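Local coordinates for protein glutathione S-transferase (Rhodospirillum rubrum F11, PDB 4O7H) that probably catalyses the conjugation of glutathione to electrophilic substrates, as a dimeric glutathione S-transferase with a thioredoxin-like N-terminal domain and a helical C-terminal domain, at residues Phe98-Thr107 against Thr165-Ile173; Met87-Phe98 against Arg151-Ala162. All coordinates share one frame; numbering follows the deposited sequence.

From the N terminus, the chain builds the thioredoxin-like sheet domain and then enters helix 85-119, which supplies the first segment of both contacts. Residues 87-98 come first and wait for 151-162; residues 98-107 follow and meet 165-173. Because the partners return in the same order, the two closures cross, and both loops take in helix 127-150. Contact 2 closes where the chain leaves that helix and enters helix 161-175; contact 1 lies closer to the centre of the molecule, the two contact centres about 14 Å apart. Together they tie helix 85-119 to helix 161-175 and the loop leading into it. Phe98 belongs to both, meeting Ala166 in contact 1 and Leu154 in contact 2.

Contact 1 (Phe98-Thr107 against Thr165-Ile173); sequences FDRKFNREVT and TAACHLSLI
His169 is the knob of this helix pair, its side chain seated among Asp99, Phe102, Asn103 and Thr107. CG lies beside the backbone N and anti to the carbonyl carbon (chi1 -88°), and His169 ND1 donates back to Thr165 O at 3.2 Å, the acceptor close to the ring plane, which fixes the ring's rotation. At the other nitrogen the hold is slacker: His169 NE2 gives Asn103 OD1 only a weak bond of 3.5 Å, while Phe98 O lies over one ring face. The two helices run nearly parallel, at 16° with axes 10.2 Å apart, in the helical C-terminal domain of the glutathione S-transferase fold. Packing is close on the apolar side, where Ala166 CB stands 3.5 Å from the centroid of the Phe98 ring, almost on its normal, a CH-pi contact. Farther along, Phe102 CZ touches Leu170 CD2 at 3.8 Å, and Ile173 CG1 comes to the edge of the same ring. The looser border is formed by Asp99 and Asn103, both partly exposed; Asp99 OD2 is taken up by Lys15 and Trp65 of the N-terminal domain. Arg100 turns from the contact to salt-bridge Glu47 and Asp63 of the second subunit.

Contact 2 (Met87-Phe98 against Arg151-Ala162); sequences MRAEVRRLVAWF and RRWLAGDMLTYA
Val91 and Ala155 bring their backbones to 5.4 Å between CA atoms, and Val95 and Ala162 to 5.0 Å, so the loop 151-160 and the first residues of helix 161-175 lie against helix 87-98. Within the all-helical C-terminal domain of the glutathione S-transferase fold, this loop joins helix 127-150 to helix 161-175. It holds a type I beta turn from Trp153 to Gly156 and ends in an N-cap, Thr160 OG1 accepting from Ala162 N. The apolar seam follows: Val91 CG2 meets Ala155 CB at 3.6 Å, both methyls of Val91 touching the Thr160 hydroxyl oxygen, while Leu94 CB packs on Ala162 CB and its CD1 reaches Leu154 O. Val95 CG2 lies alongside Tyr161 CB. Beside this seam Glu90 and Arg151 reach for each other from opposite directions. With CG anti to the backbone N (chi1 176°) and a bend at chi2, the Glu90 carboxylate is also set beside Arg93, which grips it side-on, NE to OE1 and NH2 to OE2. Replacing Glu90 by an alanine would probably leave the guanidinium groups of Arg93 and Arg151, already near one another, without the negative charge between them. Arg151 uses both end nitrogens on one oxygen, its plane turned 74° from the carboxylate: NH2 approaches OE2 of Glu90 on the anti side at 2.8 Å, and NH1 meets it from above the plane at 3.2 Å. Arg151 NH2 also donates, in the carbonyl plane, to a lone pair of Leu154 O at 2.8 Å.

Contact 1 (Phe98-Thr107 against Thr165-Ile173)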
loop_
_atom_site.group_PDB
_atom_site.type_symbol
_atom_site.label_atom_id
_atom_site.label_comp_id
_atom_site.label_asym_id
_atom_site.label_seq_id
_atom_site.Cartn_x
_atom_site.Cartn_y
_atom_site.Cartn_z
ATOM N N PHE A 98 3.178 -4.992 7.011
ATOM C CA PHE A 98 2.144 -4.596 7.985
ATOM C C PHE A 98 1.029 -3.845 7.337
ATOM O O PHE A 98 -0.141 -4.091 7.647
ATOM C CB PHE A 98 2.781 -3.825 9.178
ATOM C CG PHE A 98 3.537 -4.765 10.053
ATOM C CD1 PHE A 98 2.890 -5.558 10.982
ATOM C CD2 PHE A 98 4.886 -4.907 9.865
ATOM C CE1 PHE A 98 3.627 -6.499 11.724
ATOM C CE2 PHE A 98 5.609 -5.865 10.574
ATOM C CZ PHE A 98 4.958 -6.633 11.511
ATOM N N ASP A 99 1.330 -2.908 6.420
ATOM C CA ASP A 99 0.216 -2.136 5.814
ATOM C C ASP A 99 -0.619 -2.922 4.780
ATOM O O ASP A 99 -1.733 -2.513 4.441
ATOM C CB ASP A 99 0.712 -0.819 5.197
ATOM C CG ASP A 99 0.931 0.278 6.208
ATOM O OD1 ASP A 99 0.341 0.283 7.352
ATOM O OD2 ASP A 99 1.757 1.190 5.922
ATOM N N ARG A 100 -0.092 -4.025 4.263
ATOM C CA ARG A 100 -0.861 -4.960 3.418
ATOM C C ARG A 100 -1.267 -6.219 4.164
ATOM O O ARG A 100 -2.467 -6.480 4.307
ATOM C CB ARG A 100 -0.069 -5.348 2.122
ATOM C CG ARG A 100 -0.722 -6.440 1.287
ATOM C CD ARG A 100 -0.110 -6.596 -0.149
ATOM N NE ARG A 100 1.319 -6.849 -0.036
ATOM C CZ ARG A 100 2.287 -6.046 -0.464
ATOM N NH1 ARG A 100 2.003 -4.905 -1.078
ATOM N NH2 ARG A 100 3.532 -6.363 -0.222
ATOM N N LYS A 101 -0.312 -7.075 4.478
ATOM C CA LYS A 101 -0.591 -8.437 4.978
ATOM C C LYS A 101 -1.226 -8.380 6.385
ATOM O O LYS A 101 -2.291 -8.955 6.629
ATOM C CB LYS A 101 0.633 -9.337 4.955
ATOM C CG LYS A 101 0.337 -10.769 5.252
ATOM C CD LYS A 101 1.591 -11.620 5.305
ATOM C CE LYS A 101 1.362 -12.978 5.940
ATOM N NZ LYS A 101 0.527 -13.884 5.095
ATOM N N PHE A 102 -0.558 -7.735 7.338
ATOM C CA PHE A 102 -1.146 -7.635 8.666
ATOM C C PHE A 102 -2.461 -6.903 8.597
ATOM O O PHE A 102 -3.459 -7.300 9.227
ATOM C CB PHE A 102 -0.164 -6.927 9.630
ATOM C CG PHE A 102 -0.612 -6.899 11.082
ATOM C CD1 PHE A 102 -1.603 -6.060 11.511
ATOM C CD2 PHE A 102 0.032 -7.679 11.998
ATOM C CE1 PHE A 102 -1.984 -6.050 12.831
ATOM C CE2 PHE A 102 -0.315 -7.656 13.322
ATOM C CZ PHE A 102 -1.336 -6.839 13.744
ATOM N N ASN A 103 -2.502 -5.820 7.812
ATOM C CA ASN A 103 -3.690 -5.014 7.702
ATOM C C ASN A 103 -4.884 -5.839 7.216
ATOM O O ASN A 103 -5.980 -5.704 7.749
ATOM C CB ASN A 103 -3.455 -3.830 6.788
ATOM C CG ASN A 103 -4.653 -2.921 6.702
ATOM O OD1 ASN A 103 -5.094 -2.360 7.688
ATOM N ND2 ASN A 103 -5.255 -2.843 5.490
ATOM N N ARG A 104 -4.663 -6.650 6.178
ATOM C CA ARG A 104 -5.764 -7.414 5.595
ATOM C C ARG A 104 -6.196 -8.566 6.488
ATOM O O ARG A 104 -7.394 -8.888 6.531
ATOM C CB ARG A 104 -5.395 -7.915 4.167
ATOM C CG ARG A 104 -5.316 -6.754 3.179
ATOM C CD ARG A 104 -6.655 -6.044 2.841
ATOM N NE ARG A 104 -7.592 -6.927 2.114
ATOM C CZ ARG A 104 -7.565 -7.134 0.793
ATOM N NH1 ARG A 104 -6.681 -6.502 0.038
ATOM N NH2 ARG A 104 -8.430 -7.966 0.234
ATOM N N GLU A 105 -5.243 -9.188 7.167
ATOM C CA GLU A 105 -5.474 -10.411 7.913
ATOM C C GLU A 105 -5.959 -10.156 9.341
ATOM O O GLU A 105 -6.574 -11.042 9.955
ATOM C CB GLU A 105 -4.200 -11.252 7.968
ATOM C CG GLU A 105 -3.786 -11.812 6.605
ATOM C CD GLU A 105 -2.494 -12.626 6.580
ATOM O OE1 GLU A 105 -1.789 -12.771 7.591
ATOM O OE2 GLU A 105 -2.170 -13.187 5.497
ATOM N N VAL A 106 -5.652 -8.981 9.883
ATOM C CA VAL A 106 -5.882 -8.690 11.302
ATOM C C VAL A 106 -6.579 -7.331 11.533
ATOM O O VAL A 106 -7.662 -7.221 12.093
ATOM C CB VAL A 106 -4.539 -8.757 12.075
ATOM C CG1 VAL A 106 -4.806 -8.532 13.559
ATOM C CG2 VAL A 106 -3.750 -10.056 11.855
ATOM N N THR A 107 -5.926 -6.236 11.142
ATOM C CA THR A 107 -6.449 -4.928 11.425
ATOM C C THR A 107 -7.825 -4.634 10.836
ATOM O O THR A 107 -8.753 -4.191 11.542
ATOM C CB THR A 107 -5.479 -3.839 10.939
ATOM O OG1 THR A 107 -4.160 -4.189 11.379
ATOM C CG2 THR A 107 -5.888 -2.497 11.557
ATOM N N THR A 165 5.015 1.390 11.984
ATOM C CA THR A 165 3.867 0.809 11.285
ATOM C C THR A 165 3.322 -0.409 12.070
ATOM O O THR A 165 2.136 -0.475 12.378
ATOM C CB THR A 165 4.244 0.425 9.838
ATOM O OG1 THR A 165 4.786 1.584 9.156
ATOM C CG2 THR A 165 3.006 -0.097 9.096
ATOM N N ALA A 166 4.212 -1.340 12.408
ATOM C CA ALA A 166 3.815 -2.543 13.119
ATOM C C ALA A 166 3.161 -2.192 14.494
ATOM O O ALA A 166 2.084 -2.737 14.854
ATOM C CB ALA A 166 5.017 -3.465 13.339
ATOM N N ALA A 167 3.756 -1.249 15.220
ATOM C CA ALA A 167 3.290 -0.888 16.552
ATOM C C ALA A 167 1.957 -0.158 16.429
ATOM O O ALA A 167 1.089 -0.300 17.305
ATOM C CB ALA A 167 4.329 -0.028 17.272
ATOM N N CYS A 168 1.771 0.634 15.366
ATOM C CA CYS A 168 0.523 1.408 15.222
ATOM C C CYS A 168 -0.628 0.445 14.911
ATOM O O CYS A 168 -1.734 0.576 15.465
ATOM C CB CYS A 168 0.643 2.517 14.216
ATOM S SG CYS A 168 1.573 3.912 14.856
ATOM N N HIS A 169 -0.383 -0.546 14.053
ATOM C CA HIS A 169 -1.403 -1.574 13.800
ATOM C C HIS A 169 -1.721 -2.311 15.098
ATOM O O HIS A 169 -2.873 -2.452 15.463
ATOM C CB HIS A 169 -0.894 -2.516 12.738
ATOM C CG HIS A 169 -1.228 -2.058 11.360
ATOM N ND1 HIS A 169 -0.395 -1.299 10.561
ATOM C CD2 HIS A 169 -2.354 -2.240 10.647
ATOM C CE1 HIS A 169 -0.983 -1.109 9.385
ATOM N NE2 HIS A 169 -2.193 -1.614 9.458
ATOM N N LEU A 170 -0.679 -2.753 15.806
ATOM C CA LEU A 170 -0.868 -3.523 17.029
ATOM C C LEU A 170 -1.564 -2.712 18.084
ATOM O O LEU A 170 -2.320 -3.274 18.899
ATOM C CB LEU A 170 0.427 -4.114 17.543
ATOM C CG LEU A 170 0.840 -5.386 16.785
ATOM C CD1 LEU A 170 2.284 -5.733 17.043
ATOM C CD2 LEU A 170 -0.023 -6.558 17.248
ATOM N N SER A 171 -1.370 -1.389 18.076
ATOM C CA SER A 171 -2.005 -0.534 19.077
ATOM C C SER A 171 -3.505 -0.579 18.908
ATOM O O SER A 171 -4.266 -0.456 19.904
ATOM C CB SER A 171 -1.475 0.891 19.051
ATOM O OG SER A 171 -1.915 1.680 17.970
ATOM N N LEU A 172 -3.962 -0.715 17.666
ATOM C CA LEU A 172 -5.422 -0.776 17.440
ATOM C C LEU A 172 -5.973 -2.157 17.816
ATOM O O LEU A 172 -7.052 -2.233 18.423
ATOM C CB LEU A 172 -5.770 -0.434 16.005
ATOM C CG LEU A 172 -5.769 1.069 15.813
ATOM C CD1 LEU A 172 -5.576 1.345 14.322
ATOM C CD2 LEU A 172 -7.058 1.664 16.377
ATOM N N ILE A 173 -5.204 -3.216 17.575
ATOM C CA ILE A 173 -5.591 -4.556 18.037
ATOM C C ILE A 173 -5.630 -4.561 19.556
ATOM O O ILE A 173 -6.539 -5.138 20.153
ATOM C CB ILE A 173 -4.662 -5.677 17.523
ATOM C CG1 ILE A 173 -4.413 -5.549 15.990
ATOM C CG2 ILE A 173 -5.256 -7.043 17.829
ATOM C CD1 ILE A 173 -5.644 -5.190 15.170
#

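Contact 2 (Met87-Phe98 against Arg151-Ala162)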
loop_
_atom_site.group_PDB
_atom_site.type_symbol
_atom_site.label_atom_id
_atom_site.label_comp_id
_atom_site.label_asym_id
_atom_site.label_seq_id
_atom_site.Cartn_x
_atom_site.Cartn_y
_atom_site.Cartn_z
ATOM N N MET A 87 19.107 -1.173 3.295
ATOM C CA MET A 87 18.424 -1.051 4.561
ATOM C C MET A 87 17.069 -0.421 4.311
ATOM O O MET A 87 16.056 -0.903 4.815
ATOM C CB MET A 87 19.186 -0.185 5.533
ATOM C CG MET A 87 18.345 0.143 6.754
ATOM S SD MET A 87 19.352 0.790 8.074
ATOM C CE MET A 87 18.061 0.866 9.307
ATOM N N ARG A 88 17.064 0.649 3.523
ATOM C CA ARG A 88 15.774 1.340 3.197
ATOM C C ARG A 88 14.793 0.372 2.547
ATOM O O ARG A 88 13.586 0.395 2.837
ATOM C CB ARG A 88 16.025 2.545 2.304
ATOM C CG ARG A 88 16.802 3.610 3.021
ATOM C CD ARG A 88 17.516 4.507 2.080
ATOM N NE ARG A 88 16.617 5.372 1.378
ATOM C CZ ARG A 88 16.236 6.570 1.794
ATOM N NH1 ARG A 88 16.654 7.034 2.960
ATOM N NH2 ARG A 88 15.435 7.300 1.030
ATOM N N ALA A 89 15.288 -0.507 1.672
ATOM C CA ALA A 89 14.432 -1.509 1.059
ATOM C C ALA A 89 13.829 -2.482 2.090
ATOM O O ALA A 89 12.704 -2.930 1.906
ATOM C CB ALA A 89 15.214 -2.278 0.003
ATOM N N GLU A 90 14.596 -2.857 3.118
ATOM C CA GLU A 90 14.114 -3.752 4.169
ATOM C C GLU A 90 13.041 -3.039 5.004
ATOM O O GLU A 90 11.981 -3.618 5.342
ATOM C CB GLU A 90 15.297 -4.225 5.033
ATOM C CG GLU A 90 14.942 -5.086 6.218
ATOM C CD GLU A 90 14.314 -6.431 5.888
ATOM O OE1 GLU A 90 14.278 -6.834 4.702
ATOM O OE2 GLU A 90 13.824 -7.109 6.837
ATOM N N VAL A 91 13.297 -1.775 5.310
ATOM C CA VAL A 91 12.265 -0.973 6.004
ATOM C C VAL A 91 10.968 -0.974 5.189
ATOM O O VAL A 91 9.850 -1.208 5.734
ATOM C CB VAL A 91 12.723 0.469 6.247
ATOM C CG1 VAL A 91 11.568 1.292 6.817
ATOM C CG2 VAL A 91 13.904 0.495 7.198
ATOM N N ARG A 92 11.078 -0.674 3.904
ATOM C CA ARG A 92 9.892 -0.588 3.036
ATOM C C ARG A 92 9.171 -1.940 2.862
ATOM O O ARG A 92 7.908 -1.999 2.835
ATOM C CB ARG A 92 10.226 0.085 1.709
ATOM C CG ARG A 92 10.600 1.534 1.854
ATOM C CD ARG A 92 10.579 2.248 0.538
ATOM N NE ARG A 92 10.976 3.657 0.575
ATOM C CZ ARG A 92 12.173 4.143 0.246
ATOM N NH1 ARG A 92 13.187 3.363 -0.100
ATOM N NH2 ARG A 92 12.350 5.433 0.245
ATOM N N ARG A 93 9.947 -3.030 2.785
ATOM C CA ARG A 93 9.397 -4.370 2.788
ATOM C C ARG A 93 8.518 -4.590 3.998
ATOM O O ARG A 93 7.404 -5.103 3.869
ATOM C CB ARG A 93 10.533 -5.452 2.743
ATOM C CG ARG A 93 9.997 -6.876 2.713
ATOM C CD ARG A 93 11.123 -7.916 2.813
ATOM N NE ARG A 93 11.699 -8.042 4.158
ATOM C CZ ARG A 93 11.114 -8.734 5.126
ATOM N NH1 ARG A 93 9.934 -9.323 4.913
ATOM N NH2 ARG A 93 11.698 -8.815 6.304
ATOM N N LEU A 94 9.047 -4.241 5.157
ATOM C CA LEU A 94 8.331 -4.489 6.404
ATOM C C LEU A 94 7.152 -3.539 6.557
ATOM O O LEU A 94 6.080 -3.934 7.052
ATOM C CB LEU A 94 9.298 -4.409 7.592
ATOM C CG LEU A 94 10.154 -5.676 7.718
ATOM C CD1 LEU A 94 11.287 -5.396 8.673
ATOM C CD2 LEU A 94 9.325 -6.872 8.165
ATOM N N VAL A 95 7.317 -2.279 6.139
ATOM C CA VAL A 95 6.145 -1.379 6.065
ATOM C C VAL A 95 5.032 -2.050 5.283
ATOM O O VAL A 95 3.865 -2.052 5.715
ATOM C CB VAL A 95 6.510 0.012 5.476
ATOM C CG1 VAL A 95 5.270 0.816 5.154
ATOM C CG2 VAL A 95 7.354 0.743 6.488
ATOM N N ALA A 96 5.347 -2.567 4.090
ATOM C CA ALA A 96 4.339 -3.264 3.298
ATOM C C ALA A 96 3.803 -4.529 3.991
ATOM O O ALA A 96 2.607 -4.816 3.887
ATOM C CB ALA A 96 4.900 -3.640 1.934
ATOM N N TRP A 97 4.659 -5.287 4.633
ATOM C CA TRP A 97 4.188 -6.470 5.369
ATOM C C TRP A 97 3.012 -6.072 6.296
ATOM O O TRP A 97 1.963 -6.749 6.335
ATOM C CB TRP A 97 5.293 -7.036 6.206
ATOM C CG TRP A 97 4.856 -8.214 6.997
ATOM C CD1 TRP A 97 4.202 -8.188 8.195
ATOM C CD2 TRP A 97 5.038 -9.604 6.668
ATOM N NE1 TRP A 97 3.946 -9.462 8.618
ATOM C CE2 TRP A 97 4.490 -10.343 7.705
ATOM C CE3 TRP A 97 5.650 -10.278 5.602
ATOM C CZ2 TRP A 97 4.492 -11.752 7.717
ATOM C CZ3 TRP A 97 5.655 -11.633 5.610
ATOM C CH2 TRP A 97 5.096 -12.366 6.657
ATOM N N PHE A 98 3.178 -4.992 7.011
ATOM C CA PHE A 98 2.144 -4.596 7.985
ATOM C C PHE A 98 1.029 -3.845 7.337
ATOM O O PHE A 98 -0.141 -4.091 7.647
ATOM C CB PHE A 98 2.781 -3.825 9.178
ATOM C CG PHE A 98 3.537 -4.765 10.053
ATOM C CD1 PHE A 98 2.890 -5.558 10.982
ATOM C CD2 PHE A 98 4.886 -4.907 9.865
ATOM C CE1 PHE A 98 3.627 -6.499 11.724
ATOM C CE2 PHE A 98 5.609 -5.865 10.574
ATOM C CZ PHE A 98 4.958 -6.633 11.511
ATOM N N ARG A 151 17.672 -8.773 15.693
ATOM C CA ARG A 151 17.960 -7.395 15.352
ATOM C C ARG A 151 17.611 -6.480 16.500
ATOM O O ARG A 151 16.830 -6.849 17.354
ATOM C CB ARG A 151 17.081 -7.019 14.154
ATOM C CG ARG A 151 17.291 -7.821 12.910
ATOM C CD ARG A 151 16.198 -7.523 11.902
ATOM N NE ARG A 151 16.410 -8.237 10.653
ATOM C CZ ARG A 151 15.723 -8.047 9.537
ATOM N NH1 ARG A 151 15.985 -8.774 8.468
ATOM N NH2 ARG A 151 14.795 -7.108 9.460
ATOM N N ARG A 152 18.173 -5.287 16.503
ATOM C CA ARG A 152 17.921 -4.319 17.537
ATOM C C ARG A 152 16.468 -3.826 17.452
ATOM O O ARG A 152 15.773 -3.728 18.457
ATOM C CB ARG A 152 18.894 -3.168 17.357
ATOM C CG ARG A 152 18.882 -2.147 18.452
ATOM C CD ARG A 152 19.822 -1.024 18.052
ATOM N NE ARG A 152 20.093 -0.100 19.136
ATOM C CZ ARG A 152 20.519 -0.493 20.326
ATOM N NH1 ARG A 152 20.675 -1.789 20.562
ATOM N NH2 ARG A 152 20.763 0.389 21.277
ATOM N N TRP A 153 16.041 -3.536 16.234
ATOM C CA TRP A 153 14.693 -3.048 15.947
ATOM C C TRP A 153 14.211 -3.868 14.739
ATOM O O TRP A 153 14.956 -4.654 14.159
ATOM C CB TRP A 153 14.715 -1.554 15.636
ATOM C CG TRP A 153 15.053 -0.699 16.795
ATOM C CD1 TRP A 153 16.272 -0.117 17.058
ATOM C CD2 TRP A 153 14.189 -0.292 17.855
ATOM N NE1 TRP A 153 16.209 0.603 18.229
ATOM C CE2 TRP A 153 14.948 0.524 18.733
ATOM C CE3 TRP A 153 12.858 -0.561 18.173
ATOM C CZ2 TRP A 153 14.404 1.092 19.897
ATOM C CZ3 TRP A 153 12.328 -0.008 19.313
ATOM C CH2 TRP A 153 13.104 0.796 20.174
ATOM N N LEU A 154 12.960 -3.713 14.290
ATOM C CA LEU A 154 12.429 -4.709 13.319
ATOM C C LEU A 154 13.183 -4.779 11.993
ATOM O O LEU A 154 13.295 -5.841 11.406
ATOM C CB LEU A 154 10.976 -4.438 12.929
ATOM C CG LEU A 154 9.893 -4.675 13.946
ATOM C CD1 LEU A 154 8.542 -4.447 13.251
ATOM C CD2 LEU A 154 9.969 -6.096 14.463
ATOM N N ALA A 155 13.701 -3.648 11.537
ATOM C CA ALA A 155 14.384 -3.560 10.247
ATOM C C ALA A 155 15.875 -3.482 10.360
ATOM O O ALA A 155 16.561 -3.373 9.323
ATOM C CB ALA A 155 13.877 -2.366 9.441
ATOM N N GLY A 156 16.402 -3.520 11.572
ATOM C CA GLY A 156 17.857 -3.448 11.814
ATOM C C GLY A 156 18.251 -2.606 13.010
ATOM O O GLY A 156 17.642 -2.677 14.069
ATOM N N ASP A 157 19.328 -1.821 12.851
ATOM C CA ASP A 157 20.014 -1.205 13.975
ATOM C C ASP A 157 19.350 0.042 14.558
ATOM O O ASP A 157 19.682 0.476 15.660
ATOM C CB ASP A 157 21.450 -0.844 13.548
ATOM N N MET A 158 18.359 0.587 13.863
ATOM C CA MET A 158 17.740 1.828 14.312
ATOM C C MET A 158 16.230 1.683 14.178
ATOM O O MET A 158 15.790 0.899 13.375
ATOM C CB MET A 158 18.201 3.000 13.464
ATOM C CG MET A 158 18.106 2.805 11.984
ATOM S SD MET A 158 18.704 4.225 11.027
ATOM C CE MET A 158 17.215 5.204 11.003
ATOM N N LEU A 159 15.500 2.420 14.997
ATOM C CA LEU A 159 14.064 2.468 14.888
ATOM C C LEU A 159 13.705 3.116 13.532
ATOM O O LEU A 159 14.298 4.127 13.122
ATOM C CB LEU A 159 13.459 3.231 16.059
ATOM C CG LEU A 159 11.932 3.267 16.014
ATOM C CD1 LEU A 159 11.284 2.977 17.365
ATOM C CD2 LEU A 159 11.475 4.555 15.414
ATOM N N THR A 160 12.698 2.532 12.842
ATOM C CA THR A 160 12.308 3.008 11.509
ATOM C C THR A 160 10.801 2.966 11.373
ATOM O O THR A 160 10.073 2.568 12.299
ATOM C CB THR A 160 12.880 2.141 10.390
ATOM O OG1 THR A 160 12.345 0.810 10.486
ATOM C CG2 THR A 160 14.385 2.132 10.478
ATOM N N TYR A 161 10.354 3.360 10.189
ATOM C CA TYR A 161 8.938 3.277 9.848
ATOM C C TYR A 161 8.457 1.822 10.023
ATOM O O TYR A 161 7.277 1.565 10.200
ATOM C CB TYR A 161 8.697 3.716 8.416
ATOM C CG TYR A 161 8.701 5.204 8.238
ATOM C CD1 TYR A 161 7.836 5.992 8.972
ATOM C CD2 TYR A 161 9.510 5.820 7.331
ATOM C CE1 TYR A 161 7.809 7.340 8.787
ATOM C CE2 TYR A 161 9.465 7.176 7.143
ATOM C CZ TYR A 161 8.645 7.931 7.911
ATOM O OH TYR A 161 8.629 9.284 7.716
ATOM N N ALA A 162 9.330 0.830 9.948
ATOM C CA ALA A 162 8.858 -0.534 10.181
ATOM C C ALA A 162 8.308 -0.735 11.551
ATOM O O ALA A 162 7.205 -1.329 11.746
ATOM C CB ALA A 162 9.991 -1.525 9.925
#